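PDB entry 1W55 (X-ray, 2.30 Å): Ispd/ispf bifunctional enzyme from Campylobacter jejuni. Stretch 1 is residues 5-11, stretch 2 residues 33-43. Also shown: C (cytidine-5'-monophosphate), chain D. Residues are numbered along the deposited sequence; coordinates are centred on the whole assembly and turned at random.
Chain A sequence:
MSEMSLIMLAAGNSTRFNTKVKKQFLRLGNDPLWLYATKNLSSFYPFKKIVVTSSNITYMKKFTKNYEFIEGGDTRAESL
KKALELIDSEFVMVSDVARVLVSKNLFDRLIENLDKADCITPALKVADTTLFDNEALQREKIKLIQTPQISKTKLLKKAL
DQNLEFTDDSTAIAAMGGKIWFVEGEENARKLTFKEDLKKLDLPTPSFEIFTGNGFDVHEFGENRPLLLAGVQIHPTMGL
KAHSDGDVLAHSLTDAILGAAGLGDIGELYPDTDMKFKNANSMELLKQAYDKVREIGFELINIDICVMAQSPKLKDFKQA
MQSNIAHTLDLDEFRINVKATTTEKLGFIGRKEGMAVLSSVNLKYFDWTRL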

# COMPACT_ATOMS: atom_id res chain seq x y z
N SER A 5 -0.68 -11.02 -38.69
CA SER A 5 0.67 -11.20 -38.16
C SER A 5 1.09 -9.96 -37.38
O SER A 5 0.38 -8.95 -37.38
N LEU A 6 2.22 -10.04 -36.69
CA LEU A 6 2.72 -8.93 -35.88
C LEU A 6 4.16 -8.60 -36.27
O LEU A 6 5.00 -9.50 -36.36
N ILE A 7 4.42 -7.31 -36.53
CA ILE A 7 5.78 -6.82 -36.69
C ILE A 7 6.11 -5.85 -35.57
O ILE A 7 5.46 -4.80 -35.43
N MET A 8 7.10 -6.21 -34.76
CA MET A 8 7.61 -5.33 -33.71
C MET A 8 8.83 -4.60 -34.24
O MET A 8 9.80 -5.22 -34.68
N LEU A 9 8.80 -3.28 -34.21
CA LEU A 9 9.89 -2.49 -34.75
C LEU A 9 10.88 -2.13 -33.64
O LEU A 9 10.56 -1.33 -32.78
N ALA A 10 12.06 -2.72 -33.67
CA ALA A 10 13.00 -2.64 -32.54
C ALA A 10 14.44 -2.41 -32.98
O ALA A 10 15.36 -2.62 -32.19
N ALA A 11 14.64 -1.98 -34.23
CA ALA A 11 15.98 -1.72 -34.74
C ALA A 11 16.37 -0.25 -34.61
O ALA A 11 15.59 0.57 -34.15
N LEU A 33 13.48 -4.63 -22.44
CA LEU A 33 12.29 -3.87 -22.84
C LEU A 33 11.65 -4.40 -24.12
O LEU A 33 10.44 -4.51 -24.18
N TRP A 34 12.46 -4.73 -25.12
CA TRP A 34 11.97 -5.17 -26.44
C TRP A 34 11.20 -6.47 -26.30
O TRP A 34 10.19 -6.68 -26.96
N LEU A 35 11.69 -7.34 -25.42
CA LEU A 35 11.05 -8.63 -25.18
C LEU A 35 9.77 -8.43 -24.36
O LEU A 35 8.74 -9.01 -24.68
N TYR A 36 9.84 -7.59 -23.33
CA TYR A 36 8.64 -7.24 -22.57
C TYR A 36 7.51 -6.71 -23.48
O TYR A 36 6.37 -7.16 -23.37
N ALA A 37 7.82 -5.75 -24.34
CA ALA A 37 6.81 -5.17 -25.26
C ALA A 37 6.23 -6.20 -26.23
O ALA A 37 5.02 -6.23 -26.47
N THR A 38 7.10 -7.05 -26.78
CA THR A 38 6.69 -8.10 -27.72
C THR A 38 5.79 -9.14 -27.03
O THR A 38 4.75 -9.51 -27.57
N LYS A 39 6.20 -9.57 -25.84
CA LYS A 39 5.41 -10.51 -25.03
C LYS A 39 4.02 -9.96 -24.76
O LYS A 39 3.04 -10.67 -24.90
N ASN A 40 3.96 -8.69 -24.36
CA ASN A 40 2.71 -7.98 -24.09
C ASN A 40 1.71 -8.03 -25.27
O ASN A 40 0.56 -8.47 -25.10
N LEU A 41 2.14 -7.59 -26.44
CA LEU A 41 1.30 -7.57 -27.64
C LEU A 41 0.96 -8.99 -28.11
O LEU A 41 -0.16 -9.26 -28.51
N SER A 42 1.94 -9.88 -28.05
CA SER A 42 1.76 -11.27 -28.44
C SER A 42 0.66 -11.97 -27.63
O SER A 42 -0.04 -12.84 -28.16
N SER A 43 0.51 -11.58 -26.36
CA SER A 43 -0.50 -12.15 -25.48
C SER A 43 -1.95 -11.76 -25.84
O SER A 43 -2.89 -12.35 -25.31

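No hydrogen bond crosses between this strand and this helix, yet the same stretch also holds a nucleotide through backbone atoms of Leu9 and Ala11. The example illustrates a general principle of α/β folds: apolar side chains pack the helix against the strand, while main-chain groups of Leu9 and Ala11 bind the ligand. Strand 5-9 and helix 33-42 run nearly antiparallel, at 158°, with their axes approaching to 9.8 Å, and the contact buries 281 Å² in total.

Side chains alternate along the stretch. Leu6, Met8 and Ala10 direct their CA-to-CB bonds toward the helix, whereas Ser5, Ile7, Leu9 and Ala11 stay out of its reach. The antiparallel course pairs Leu6 with Ser42, Met8 with Thr38 and Ala10 with Trp34, so each two-residue step along the stretch matches about one helical turn.

Met8 is the centre of the packing and has the largest covered area. Its m, m, m rotamer curls the chain over Thr38, Leu41 and Ala37, with closest side-chain approaches of Met8 CG to Thr38 OG1 (3.6 Å), Met8 SD to Leu41 CD2 (3.6 Å) and Met8 CE to Ala37 CB (4.3 Å); Met8 CE also lies 3.9 Å from Leu41 CD2. Met8 CE is 4.1 Å from Ala37 O as well. Thr38, whose CA-to-CB bond points sideways, is in the m rotamer, and its OG1 donates a hydrogen bond to Trp34 O one turn earlier, at 2.7 Å. Its polar group is thus satisfied within the helix even as it rests against an apolar neighbour.

Leu6, with chi1 t and chi2 p, brings CD2 to 4.0 Å from CB of Leu41 and to 4.3 Å from the backbone N of Ser42. Leu41 therefore touches both Leu6 and Met8; its chi1 of -120° and chi2 of 30° lie between the usual wells. At the other end of the contact the packing is looser: CB of Ala10 meets CB of Trp34 at 4.5 Å. Trp34 starts toward the strand, but the end of its side chain, in the p rotamer, leads away. On the helix's outer side, Lys39 points away from the strand.

Cytidine-5'-monophosphate uses what the helix does not. Its O3' donates to Leu9 O at 2.6 Å and its O2' to Ala11 O at 2.8 Å, while Ala11 N donates to the base atom O2 at 3.1 Å. Ribose and base are thus both bound by main-chain groups, alongside the Ala10 side chain's contact with the helix.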

# COMPACT_ATOMS: atom_id res chain seq x y z
CB SER A 5 1.66 -11.48 -39.29
OG SER A 5 1.36 -12.69 -39.96
CB LEU A 6 2.61 -9.24 -34.38
CG LEU A 6 3.21 -8.23 -33.39
CD1 LEU A 6 2.43 -6.92 -33.40
CD2 LEU A 6 3.31 -8.78 -31.95
CB ILE A 7 6.01 -6.15 -38.07
CG1 ILE A 7 5.77 -7.14 -39.23
CG2 ILE A 7 7.42 -5.54 -38.14
CD1 ILE A 7 5.80 -6.47 -40.62
CB MET A 8 7.95 -6.11 -32.44
CG MET A 8 6.76 -6.83 -31.78
SD MET A 8 5.40 -5.74 -31.28
CE MET A 8 6.22 -4.67 -30.06
CB LEU A 9 9.35 -1.23 -35.46
CG LEU A 9 8.53 -1.50 -36.74
CD1 LEU A 9 7.88 -0.24 -37.23
CD2 LEU A 9 9.40 -2.11 -37.86
CB ALA A 10 12.91 -3.91 -31.70
CB ALA A 11 16.11 -2.19 -36.20
CB LEU A 33 12.63 -2.37 -22.99
CG LEU A 33 11.52 -1.42 -23.45
CD1 LEU A 33 11.61 -0.08 -22.73
CD2 LEU A 33 11.50 -1.23 -24.98
CB TRP A 34 13.12 -5.32 -27.46
CG TRP A 34 14.08 -6.47 -27.15
CD1 TRP A 34 15.26 -6.39 -26.46
CD2 TRP A 34 13.94 -7.84 -27.54
NE1 TRP A 34 15.86 -7.62 -26.40
CE2 TRP A 34 15.06 -8.54 -27.04
CE3 TRP A 34 12.97 -8.57 -28.25
CZ2 TRP A 34 15.23 -9.91 -27.21
CZ3 TRP A 34 13.14 -9.94 -28.42
CH2 TRP A 34 14.26 -10.60 -27.90
CB LEU A 35 12.02 -9.61 -24.52
CG LEU A 35 11.53 -11.03 -24.19
CD1 LEU A 35 11.01 -11.79 -25.46
CD2 LEU A 35 12.65 -11.82 -23.49
CB TYR A 36 8.97 -6.23 -21.47
CG TYR A 36 7.83 -5.98 -20.51
CD1 TYR A 36 7.78 -6.62 -19.28
CD2 TYR A 36 6.80 -5.09 -20.85
CE1 TYR A 36 6.71 -6.38 -18.38
CE2 TYR A 36 5.74 -4.84 -19.97
CZ TYR A 36 5.70 -5.50 -18.75
OH TYR A 36 4.65 -5.26 -17.89
CB ALA A 37 7.39 -3.98 -26.02
CB THR A 38 7.91 -8.78 -28.38
OG1 THR A 38 8.76 -7.78 -28.97
CG2 THR A 38 7.48 -9.60 -29.56
CB LYS A 39 6.12 -10.84 -23.70
CG LYS A 39 7.20 -11.89 -23.82
CD LYS A 39 7.71 -12.30 -22.44
CE LYS A 39 8.57 -13.55 -22.50
NZ LYS A 39 9.34 -13.70 -21.24
CB ASN A 40 3.01 -6.52 -23.71
CG ASN A 40 1.76 -5.70 -23.43
OD1 ASN A 40 0.97 -6.02 -22.52
ND2 ASN A 40 1.57 -4.61 -24.20
CB LEU A 41 2.00 -6.80 -28.76
CG LEU A 41 1.30 -5.57 -29.33
CD1 LEU A 41 0.43 -4.87 -28.29
CD2 LEU A 41 2.32 -4.61 -29.88
CB SER A 42 3.08 -12.03 -28.33
OG SER A 42 2.87 -13.43 -28.41
CB SER A 43 -0.21 -11.78 -24.02
OG SER A 43 -0.67 -10.48 -23.71
OP3 C D . 10.39 7.01 -33.10
P C D . 11.24 6.46 -34.21
OP1 C D . 12.71 6.73 -34.01
OP2 C D . 10.71 6.72 -35.60
O5' C D . 11.19 4.86 -34.01
C5' C D . 9.97 4.13 -34.05
C4' C D . 10.25 2.63 -33.95
O4' C D . 10.87 2.13 -35.14
C3' C D . 11.17 2.29 -32.80
O3' C D . 10.59 1.19 -32.12
C2' C D . 12.48 1.88 -33.44
O2' C D . 13.17 0.88 -32.71
C1' C D . 12.03 1.37 -34.80
N1 C D . 13.07 1.57 -35.81
C2 C D . 13.47 0.48 -36.59
O2 C D . 12.94 -0.65 -36.42
N3 C D . 14.43 0.67 -37.52
C4 C D . 15.02 1.88 -37.69
N4 C D . 16.00 2.04 -38.62
C5 C D . 14.63 2.97 -36.92
C6 C D . 13.64 2.79 -35.97